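PDB 1J3N: 3-oxoacyl-(acyl-carrier protein) synthase II from Thermus thermophilus, which probably catalyses the condensation of acyl chains with malonyl-ACP that lengthens fatty acids by two carbons, as a homodimeric condensing enzyme. Local coordinates for residues E214-R224 / T363-L373; H323-S331 / L375-V386. All blocks are in the same frame, centred on the assembly; numbering follows the deposited sequence.

How the contacts relate
Contact 1 is partly buried and lies toward the protein surface, pinning two largely irregular segments together with charged groups, an asparagine amide and a few backbone bonds. Contact 2 is buried and sets the strand 328-330 against the chain just beyond 363-373; its surface is mostly apolar, with one aspartate-arginine pair beside the methionine. Their centres lie about 15 Å apart, and the segments alternate along the chain. Thr363 of contact 1 joins them directly: its OG1 probably hydrogen-bonds Phe377 O and its N probably Val378 O, and the rings of Phe220 and Phe377 stack. Both contacts also pack against helix 306-324.

Contact 1 (E214-R224 / T363-L373); sequences EKASRPFTLSR and TINLEDPDPEL
Asp368 OD2 is gripped twice by Ser223, through a bond from OG at 3.0 Å and a weak one from the backbone N. On the other oxygen, Arg218 NH2 meets Asp368 OD1 at 2.9 Å in a nearly straight salt bridge (169°), with the oxygen in the guanidinium plane. A bend at chi3 (-42°) turns the Arg218 guanidinium across the loop, where NH1 also reaches Lys215 O and Asn365 O lies over one face. Replacing Arg218 by an alanine would probably leave the Asp368 carboxylate without its charged mate and Lys215 O without this donor. Asn365 works in the opposite direction: its ND2 gives both hydrogens to 214-224, one to Glu214 O at 2.7 Å on a carbonyl lone pair, the other to Ser217 O at 2.9 Å from above the carbonyl plane. Further along, Leu222 N binds Asp368 O at 2.8 Å and Asp370 N binds Phe220 O, framing a single bridge between Thr221 and Pro369. Arg224 NH1 closes this end with a salt bridge to Asp370 OD2 at 3.2 Å, the two planes 50° apart, while Leu373 CD1 touches the edge of the Phe220 ring. Asp370 OD1 accepts from Glu372 N, forming an Asx turn. A single beta bridge and two salt bridges thus hold mostly irregular chain of the N-terminal region against a C-terminal loop in this thiolase-type condensing enzyme.

Contact 2 (H323-S331 / L375-V386); sequences HAKRLMVSS and LDFVPEPREAKV
The Phe377 ring has the backbone of Leu375 over one face, offset toward the rim, and Val329 O at its edge, near the ring plane. Phe377 CD1 also makes an apolar contact with Val329 CB at 4.0 Å. The second flat group, the Arg382 guanidinium, holds the Asp376 carboxylate and a water at its edge, while Met328 SD approaches NH1 obliquely at 3.6 Å. Arg382 grips Asp376 end-on: NH1 meets OD2 at 2.8 Å, in the guanidinium plane, and NH2 goes to OD1. Asp376 OD1 also takes the N-H of Val378 on its anti side, closing an Asx turn, so the carboxylate is held against rotation by the arginine and the chain beside it. That pair forms a polar border to the apolar contact. With CG anti to the carbonyl carbon (chi1 -77°) and a bend at chi3, Met328 carries its methyl CE to Ala384 CB, a tight 3.5 Å, and on to Val386 CG1, while its CB lies against Val378 CG2. At the helix end, Leu375 CD2 packs on Ala324 CB at 3.9 Å. The backbones are tied by Val329 N to Asp376 O at 2.7 Å, almost straight (164°). One water bridges Ala324 O, Leu327 O and Asp376 N; a second joins Leu327 O to Asp376 OD2. The chain at 375-378 runs along strand 328-330, which pairs in parallel with 297-299 in the large mixed sheet, within the C-terminal half of a thiolase-type fold.

Contact 1 (E214-R224 / T363-L373)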
loop_
_atom_site.group_PDB
_atom_site.type_symbol
_atom_site.label_atom_id
_atom_site.label_comp_id
_atom_site.label_asym_id
_atom_site.label_seq_id
_atom_site.Cartn_x
_atom_site.Cartn_y
_atom_site.Cartn_z
ATOM N N GLU A 214 25.161 -18.109 10.254
ATOM C CA GLU A 214 24.583 -18.951 9.211
ATOM C C GLU A 214 23.609 -20.005 9.726
ATOM O O GLU A 214 22.842 -20.577 8.944
ATOM C CB GLU A 214 25.694 -19.636 8.404
ATOM C CG GLU A 214 26.633 -18.668 7.709
ATOM C CD GLU A 214 27.604 -19.356 6.767
ATOM O OE1 GLU A 214 28.429 -18.646 6.152
ATOM O OE2 GLU A 214 27.543 -20.599 6.634
ATOM N N LYS A 215 23.638 -20.258 11.034
ATOM C CA LYS A 215 22.759 -21.256 11.644
ATOM C C LYS A 215 21.594 -20.645 12.424
ATOM O O LYS A 215 20.716 -21.370 12.903
ATOM C CB LYS A 215 23.558 -22.160 12.593
ATOM C CG LYS A 215 24.689 -22.947 11.940
ATOM C CD LYS A 215 25.327 -23.891 12.953
ATOM C CE LYS A 215 26.439 -24.735 12.344
ATOM N NZ LYS A 215 27.057 -25.611 13.389
ATOM N N ALA A 216 21.584 -19.321 12.557
ATOM C CA ALA A 216 20.529 -18.637 13.303
ATOM C C ALA A 216 19.129 -18.893 12.732
ATOM O O ALA A 216 18.232 -19.326 13.455
ATOM C CB ALA A 216 20.819 -17.132 13.363
ATOM N N SER A 217 18.937 -18.622 11.444
ATOM C CA SER A 217 17.635 -18.859 10.810
ATOM C C SER A 217 17.493 -20.354 10.535
ATOM O O SER A 217 18.064 -20.878 9.584
ATOM C CB SER A 217 17.527 -18.088 9.497
ATOM O OG SER A 217 16.281 -18.348 8.878
ATOM N N ARG A 218 16.712 -21.032 11.369
ATOM C CA ARG A 218 16.528 -22.477 11.261
ATOM C C ARG A 218 15.055 -22.859 11.451
ATOM O O ARG A 218 14.678 -23.441 12.471
ATOM C CB ARG A 218 17.396 -23.157 12.329
ATOM C CG ARG A 218 17.115 -22.653 13.751
ATOM C CD ARG A 218 18.145 -23.163 14.760
ATOM N NE ARG A 218 18.473 -24.572 14.551
ATOM C CZ ARG A 218 19.523 -24.994 13.856
ATOM N NH1 ARG A 218 20.353 -24.118 13.306
ATOM N NH2 ARG A 218 19.737 -26.292 13.701
ATOM N N PRO A 219 14.208 -22.548 10.458
ATOM C CA PRO A 219 12.776 -22.858 10.533
ATOM C C PRO A 219 12.439 -24.335 10.661
ATOM O O PRO A 219 13.078 -25.193 10.051
ATOM C CB PRO A 219 12.220 -22.239 9.252
ATOM C CG PRO A 219 13.373 -22.367 8.297
ATOM C CD PRO A 219 14.558 -21.976 9.145
ATOM N N PHE A 220 11.422 -24.608 11.471
ATOM C CA PHE A 220 10.933 -25.955 11.724
ATOM C C PHE A 220 11.841 -26.788 12.624
ATOM O O PHE A 220 11.547 -27.951 12.886
ATOM C CB PHE A 220 10.680 -26.681 10.399
ATOM C CG PHE A 220 9.853 -25.880 9.423
ATOM C CD1 PHE A 220 8.598 -25.394 9.788
ATOM C CD2 PHE A 220 10.349 -25.565 8.162
ATOM C CE1 PHE A 220 7.852 -24.601 8.912
ATOM C CE2 PHE A 220 9.608 -24.772 7.276
ATOM C CZ PHE A 220 8.362 -24.290 7.655
ATOM N N THR A 221 12.941 -26.209 13.105
ATOM C CA THR A 221 13.825 -26.953 13.994
ATOM C C THR A 221 13.380 -26.728 15.436
ATOM O O THR A 221 12.709 -25.741 15.746
ATOM C CB THR A 221 15.294 -26.514 13.884
ATOM O OG1 THR A 221 15.409 -25.144 14.281
ATOM C CG2 THR A 221 15.810 -26.704 12.465
ATOM N N LEU A 222 13.759 -27.648 16.314
ATOM C CA LEU A 222 13.402 -27.561 17.724
ATOM C C LEU A 222 14.063 -26.374 18.419
ATOM O O LEU A 222 13.550 -25.874 19.416
ATOM C CB LEU A 222 13.803 -28.855 18.430
ATOM C CG LEU A 222 12.989 -30.107 18.089
ATOM C CD1 LEU A 222 13.793 -31.362 18.415
ATOM C CD2 LEU A 222 11.675 -30.080 18.864
ATOM N N SER A 223 15.196 -25.920 17.888
ATOM C CA SER A 223 15.930 -24.802 18.480
ATOM C C SER A 223 15.672 -23.432 17.844
ATOM O O SER A 223 16.400 -22.474 18.122
ATOM C CB SER A 223 17.433 -25.099 18.452
ATOM O OG SER A 223 17.868 -25.419 17.140
ATOM N N ARG A 224 14.641 -23.336 17.008
ATOM C CA ARG A 224 14.304 -22.070 16.344
ATOM C C ARG A 224 13.946 -20.986 17.372
ATOM O O ARG A 224 13.110 -21.210 18.245
ATOM C CB ARG A 224 13.151 -22.291 15.361
ATOM C CG ARG A 224 11.855 -22.827 15.973
ATOM C CD ARG A 224 10.848 -23.149 14.865
ATOM N NE ARG A 224 9.484 -23.391 15.331
ATOM C CZ ARG A 224 8.994 -24.579 15.687
ATOM N NH1 ARG A 224 9.758 -25.663 15.640
ATOM N NH2 ARG A 224 7.727 -24.690 16.072
ATOM N N THR A 363 15.690 -26.429 2.708
ATOM C CA THR A 363 15.508 -25.658 3.923
ATOM C C THR A 363 16.775 -26.044 4.664
ATOM O O THR A 363 16.853 -27.141 5.225
ATOM C CB THR A 363 14.292 -26.133 4.751
ATOM O OG1 THR A 363 13.093 -25.999 3.982
ATOM C CG2 THR A 363 14.156 -25.302 6.015
ATOM N N ILE A 364 17.784 -25.179 4.643
ATOM C CA ILE A 364 19.029 -25.504 5.336
ATOM C C ILE A 364 18.889 -25.386 6.854
ATOM O O ILE A 364 17.866 -24.926 7.363
ATOM C CB ILE A 364 20.207 -24.601 4.865
ATOM C CG1 ILE A 364 19.981 -23.152 5.301
ATOM C CG2 ILE A 364 20.349 -24.678 3.340
ATOM C CD1 ILE A 364 21.198 -22.259 5.064
ATOM N N ASN A 365 19.922 -25.822 7.568
ATOM C CA ASN A 365 19.965 -25.773 9.025
ATOM C C ASN A 365 18.941 -26.674 9.709
ATOM O O ASN A 365 18.720 -26.564 10.916
ATOM C CB ASN A 365 19.781 -24.335 9.527
ATOM C CG ASN A 365 20.928 -23.415 9.124
ATOM O OD1 ASN A 365 22.077 -23.848 8.986
ATOM N ND2 ASN A 365 20.621 -22.131 8.956
ATOM N N LEU A 366 18.320 -27.560 8.939
ATOM C CA LEU A 366 17.328 -28.486 9.478
ATOM C C LEU A 366 18.059 -29.633 10.193
ATOM O O LEU A 366 17.846 -30.808 9.895
ATOM C CB LEU A 366 16.477 -29.032 8.332
ATOM C CG LEU A 366 15.124 -29.648 8.663
ATOM C CD1 LEU A 366 14.137 -28.557 9.043
ATOM C CD2 LEU A 366 14.621 -30.409 7.458
ATOM N N GLU A 367 18.923 -29.274 11.138
ATOM C CA GLU A 367 19.709 -30.239 11.899
ATOM C C GLU A 367 18.875 -30.995 12.935
ATOM O O GLU A 367 18.956 -32.219 13.041
ATOM C CB GLU A 367 20.868 -29.514 12.596
ATOM C CG GLU A 367 21.818 -30.425 13.362
ATOM C CD GLU A 367 22.969 -29.665 13.997
ATOM O OE1 GLU A 367 23.779 -29.075 13.249
ATOM O OE2 GLU A 367 23.061 -29.652 15.245
ATOM N N ASP A 368 18.076 -30.250 13.693
ATOM C CA ASP A 368 17.221 -30.813 14.736
ATOM C C ASP A 368 15.756 -30.591 14.384
ATOM O O ASP A 368 15.073 -29.786 15.017
ATOM C CB ASP A 368 17.525 -30.137 16.073
ATOM C CG ASP A 368 17.284 -28.636 16.033
ATOM O OD1 ASP A 368 17.824 -27.966 15.126
ATOM O OD2 ASP A 368 16.552 -28.125 16.907
ATOM N N PRO A 369 15.253 -31.303 13.366
ATOM C CA PRO A 369 13.851 -31.137 12.972
ATOM C C PRO A 369 12.876 -31.408 14.109
ATOM O O PRO A 369 13.105 -32.292 14.935
ATOM C CB PRO A 369 13.698 -32.124 11.813
ATOM C CG PRO A 369 14.718 -33.191 12.135
ATOM C CD PRO A 369 15.901 -32.366 12.578
ATOM N N ASP A 370 11.800 -30.627 14.147
ATOM C CA ASP A 370 10.765 -30.761 15.166
ATOM C C ASP A 370 9.797 -31.867 14.747
ATOM O O ASP A 370 9.148 -31.771 13.708
ATOM C CB ASP A 370 9.993 -29.446 15.315
ATOM C CG ASP A 370 9.131 -29.413 16.563
ATOM O OD1 ASP A 370 8.403 -30.398 16.820
ATOM O OD2 ASP A 370 9.177 -28.393 17.284
ATOM N N PRO A 371 9.682 -32.928 15.561
ATOM C CA PRO A 371 8.786 -34.050 15.255
ATOM C C PRO A 371 7.296 -33.709 15.218
ATOM O O PRO A 371 6.520 -34.385 14.556
ATOM C CB PRO A 371 9.124 -35.065 16.344
ATOM C CG PRO A 371 9.514 -34.188 17.506
ATOM C CD PRO A 371 10.378 -33.144 16.843
ATOM N N GLU A 372 6.895 -32.665 15.934
ATOM C CA GLU A 372 5.493 -32.263 15.952
ATOM C C GLU A 372 5.043 -31.770 14.573
ATOM O O GLU A 372 3.850 -31.769 14.264
ATOM C CB GLU A 372 5.276 -31.159 16.989
ATOM C CG GLU A 372 3.865 -30.591 16.993
ATOM C CD GLU A 372 3.735 -29.356 17.860
ATOM O OE1 GLU A 372 3.526 -29.492 19.086
ATOM O OE2 GLU A 372 3.857 -28.242 17.309
ATOM N N LEU A 373 6.004 -31.351 13.754
ATOM C CA LEU A 373 5.728 -30.850 12.406
ATOM C C LEU A 373 6.202 -31.894 11.390
ATOM O O LEU A 373 7.264 -31.746 10.786
ATOM C CB LEU A 373 6.479 -29.531 12.185
ATOM C CG LEU A 373 6.395 -28.505 13.324
ATOM C CD1 LEU A 373 7.331 -27.342 13.042
ATOM C CD2 LEU A 373 4.962 -28.021 13.474
HETATM O O HOH W 1 22.249 -25.726 11.605
HETATM O O HOH W 2 16.157 -25.126 9.654
HETATM O O HOH W 3 6.381 -27.055 17.046
#

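Contact 2 (H323-S331 / L375-V386)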
loop_
_atom_site.group_PDB
_atom_site.type_symbol
_atom_site.label_atom_id
_atom_site.label_comp_id
_atom_site.label_asym_id
_atom_site.label_seq_id
_atom_site.Cartn_x
_atom_site.Cartn_y
_atom_site.Cartn_z
ATOM N N HIS A 323 -3.016 -35.359 1.911
ATOM C CA HIS A 323 -2.013 -34.964 0.932
ATOM C C HIS A 323 -0.792 -34.251 1.508
ATOM O O HIS A 323 0.288 -34.281 0.915
ATOM C CB HIS A 323 -2.645 -34.075 -0.134
ATOM C CG HIS A 323 -1.733 -33.786 -1.282
ATOM N ND1 HIS A 323 -1.354 -34.751 -2.189
ATOM C CD2 HIS A 323 -1.098 -32.648 -1.652
ATOM C CE1 HIS A 323 -0.522 -34.222 -3.069
ATOM N NE2 HIS A 323 -0.350 -32.947 -2.765
ATOM N N ALA A 324 -0.972 -33.613 2.659
ATOM C CA ALA A 324 0.101 -32.881 3.310
ATOM C C ALA A 324 1.374 -33.710 3.409
ATOM O O ALA A 324 2.479 -33.196 3.231
ATOM C CB ALA A 324 -0.350 -32.439 4.704
ATOM N N LYS A 325 1.206 -34.999 3.686
ATOM C CA LYS A 325 2.323 -35.918 3.831
ATOM C C LYS A 325 3.063 -36.170 2.516
ATOM O O LYS A 325 4.193 -36.669 2.515
ATOM C CB LYS A 325 1.819 -37.245 4.422
ATOM C CG LYS A 325 1.148 -37.086 5.792
ATOM C CD LYS A 325 0.562 -38.394 6.326
ATOM C CE LYS A 325 -0.604 -38.878 5.473
ATOM N NZ LYS A 325 -1.267 -40.082 6.048
ATOM N N ARG A 326 2.437 -35.815 1.401
ATOM C CA ARG A 326 3.052 -36.025 0.094
ATOM C C ARG A 326 3.630 -34.725 -0.468
ATOM O O ARG A 326 4.243 -34.711 -1.535
ATOM C CB ARG A 326 2.018 -36.605 -0.878
ATOM C CG ARG A 326 2.622 -37.457 -1.986
ATOM C CD ARG A 326 1.599 -38.439 -2.555
ATOM N NE ARG A 326 0.492 -37.761 -3.223
ATOM C CZ ARG A 326 -0.524 -38.387 -3.810
ATOM N NH1 ARG A 326 -0.582 -39.712 -3.811
ATOM N NH2 ARG A 326 -1.480 -37.686 -4.404
ATOM N N LEU A 327 3.436 -33.636 0.266
ATOM C CA LEU A 327 3.928 -32.329 -0.152
ATOM C C LEU A 327 5.405 -32.166 0.145
ATOM O O LEU A 327 5.973 -32.900 0.945
ATOM C CB LEU A 327 3.192 -31.213 0.597
ATOM C CG LEU A 327 1.733 -30.852 0.339
ATOM C CD1 LEU A 327 1.253 -29.952 1.467
ATOM C CD2 LEU A 327 1.593 -30.160 -1.007
ATOM N N MET A 328 6.017 -31.193 -0.514
ATOM C CA MET A 328 7.411 -30.858 -0.275
ATOM C C MET A 328 7.326 -29.403 0.144
ATOM O O MET A 328 6.708 -28.593 -0.550
ATOM C CB MET A 328 8.257 -30.984 -1.546
ATOM C CG MET A 328 8.605 -32.411 -1.927
ATOM S SD MET A 328 9.736 -32.470 -3.327
ATOM C CE MET A 328 8.579 -32.125 -4.678
ATOM N N VAL A 329 7.919 -29.075 1.284
ATOM C CA VAL A 329 7.873 -27.711 1.782
ATOM C C VAL A 329 9.283 -27.248 2.120
ATOM O O VAL A 329 10.040 -27.972 2.767
ATOM C CB VAL A 329 6.992 -27.620 3.066
ATOM C CG1 VAL A 329 6.762 -26.162 3.449
ATOM C CG2 VAL A 329 5.658 -28.327 2.844
ATOM N N SER A 330 9.654 -26.058 1.663
ATOM C CA SER A 330 10.979 -25.544 1.993
ATOM C C SER A 330 10.902 -24.046 2.257
ATOM O O SER A 330 10.055 -23.343 1.701
ATOM C CB SER A 330 11.996 -25.854 0.879
ATOM O OG SER A 330 11.946 -24.918 -0.181
ATOM N N SER A 331 11.776 -23.568 3.134
ATOM C CA SER A 331 11.797 -22.158 3.469
ATOM C C SER A 331 13.050 -21.485 2.949
ATOM O O SER A 331 14.166 -21.827 3.352
ATOM C CB SER A 331 11.712 -21.960 4.982
ATOM O OG SER A 331 11.847 -20.588 5.314
ATOM N N LEU A 375 6.246 -32.816 8.240
ATOM C CA LEU A 375 6.126 -32.524 6.821
ATOM C C LEU A 375 7.509 -32.662 6.209
ATOM O O LEU A 375 8.516 -32.575 6.910
ATOM C CB LEU A 375 5.598 -31.105 6.595
ATOM C CG LEU A 375 4.143 -30.822 6.980
ATOM C CD1 LEU A 375 3.802 -29.373 6.652
ATOM C CD2 LEU A 375 3.218 -31.764 6.220
ATOM N N ASP A 376 7.556 -32.889 4.903
ATOM C CA ASP A 376 8.827 -33.028 4.207
ATOM C C ASP A 376 9.367 -31.622 3.941
ATOM O O ASP A 376 8.901 -30.943 3.030
ATOM C CB ASP A 376 8.618 -33.770 2.881
ATOM C CG ASP A 376 9.920 -34.061 2.168
ATOM O OD1 ASP A 376 10.947 -33.444 2.516
ATOM O OD2 ASP A 376 9.918 -34.901 1.247
ATOM N N PHE A 377 10.358 -31.201 4.728
ATOM C CA PHE A 377 10.939 -29.867 4.588
ATOM C C PHE A 377 12.155 -29.744 3.664
ATOM O O PHE A 377 12.866 -28.735 3.694
ATOM C CB PHE A 377 11.265 -29.306 5.973
ATOM C CG PHE A 377 10.049 -29.084 6.828
ATOM C CD1 PHE A 377 9.044 -28.205 6.415
ATOM C CD2 PHE A 377 9.888 -29.772 8.027
ATOM C CE1 PHE A 377 7.894 -28.017 7.185
ATOM C CE2 PHE A 377 8.740 -29.592 8.808
ATOM C CZ PHE A 377 7.740 -28.713 8.385
ATOM N N VAL A 378 12.386 -30.768 2.847
ATOM C CA VAL A 378 13.479 -30.771 1.876
ATOM C C VAL A 378 14.836 -30.290 2.421
ATOM O O VAL A 378 15.305 -29.194 2.097
ATOM C CB VAL A 378 13.076 -29.909 0.646
ATOM C CG1 VAL A 378 14.045 -30.120 -0.493
ATOM C CG2 VAL A 378 11.652 -30.265 0.212
ATOM N N PRO A 379 15.490 -31.112 3.256
ATOM C CA PRO A 379 16.790 -30.725 3.813
ATOM C C PRO A 379 17.868 -30.555 2.741
ATOM O O PRO A 379 18.879 -29.884 2.962
ATOM C CB PRO A 379 17.097 -31.860 4.790
ATOM C CG PRO A 379 16.356 -33.028 4.208
ATOM C CD PRO A 379 15.049 -32.407 3.800
ATOM N N GLU A 380 17.635 -31.163 1.580
ATOM C CA GLU A 380 18.556 -31.094 0.448
ATOM C C GLU A 380 17.788 -30.870 -0.858
ATOM O O GLU A 380 16.666 -31.349 -1.012
ATOM C CB GLU A 380 19.365 -32.392 0.344
ATOM C CG GLU A 380 20.652 -32.405 1.152
ATOM C CD GLU A 380 21.716 -31.481 0.574
ATOM O OE1 GLU A 380 21.500 -30.249 0.551
ATOM O OE2 GLU A 380 22.773 -31.990 0.136
ATOM N N PRO A 381 18.384 -30.128 -1.812
ATOM C CA PRO A 381 17.744 -29.850 -3.102
ATOM C C PRO A 381 17.252 -31.149 -3.725
ATOM O O PRO A 381 17.946 -32.163 -3.668
ATOM C CB PRO A 381 18.869 -29.217 -3.915
ATOM C CG PRO A 381 19.651 -28.489 -2.874
ATOM C CD PRO A 381 19.716 -29.503 -1.749
ATOM N N ARG A 382 16.068 -31.121 -4.327
ATOM C CA ARG A 382 15.527 -32.332 -4.923
ATOM C C ARG A 382 14.930 -32.156 -6.311
ATOM O O ARG A 382 14.109 -31.269 -6.541
ATOM C CB ARG A 382 14.467 -32.926 -4.000
ATOM C CG ARG A 382 14.061 -34.341 -4.364
ATOM C CD ARG A 382 12.979 -34.825 -3.421
ATOM N NE ARG A 382 13.345 -34.550 -2.038
ATOM C CZ ARG A 382 12.504 -34.612 -1.012
ATOM N NH1 ARG A 382 11.234 -34.945 -1.211
ATOM N NH2 ARG A 382 12.932 -34.327 0.212
ATOM N N GLU A 383 15.356 -33.018 -7.233
ATOM C CA GLU A 383 14.849 -33.004 -8.601
ATOM C C GLU A 383 13.401 -33.457 -8.522
ATOM O O GLU A 383 13.117 -34.569 -8.075
ATOM C CB GLU A 383 15.631 -33.986 -9.482
ATOM C CG GLU A 383 16.870 -33.426 -10.186
ATOM C CD GLU A 383 16.647 -33.194 -11.682
ATOM O OE1 GLU A 383 15.937 -34.005 -12.318
ATOM O OE2 GLU A 383 17.196 -32.211 -12.227
ATOM N N ALA A 384 12.488 -32.595 -8.947
ATOM C CA ALA A 384 11.067 -32.912 -8.915
ATOM C C ALA A 384 10.319 -32.033 -9.903
ATOM O O ALA A 384 10.580 -30.834 -10.004
ATOM C CB ALA A 384 10.517 -32.710 -7.508
ATOM N N LYS A 385 9.391 -32.640 -10.632
ATOM C CA LYS A 385 8.602 -31.931 -11.629
ATOM C C LYS A 385 7.165 -31.724 -11.149
ATOM O O LYS A 385 6.275 -32.524 -11.454
ATOM C CB LYS A 385 8.597 -32.727 -12.938
ATOM C CG LYS A 385 7.749 -32.129 -14.061
ATOM C CD LYS A 385 7.626 -33.103 -15.234
ATOM C CE LYS A 385 6.778 -32.531 -16.365
ATOM N NZ LYS A 385 7.418 -31.339 -16.992
ATOM N N VAL A 386 6.934 -30.652 -10.400
ATOM C CA VAL A 386 5.594 -30.367 -9.904
ATOM C C VAL A 386 4.806 -29.532 -10.915
ATOM O O VAL A 386 5.384 -28.808 -11.725
ATOM C CB VAL A 386 5.647 -29.626 -8.547
ATOM C CG1 VAL A 386 6.215 -30.547 -7.475
ATOM C CG2 VAL A 386 6.504 -28.383 -8.663
HETATM O O HOH W 4 5.435 -33.565 3.512
HETATM O O HOH W 5 7.466 -35.189 -0.129
#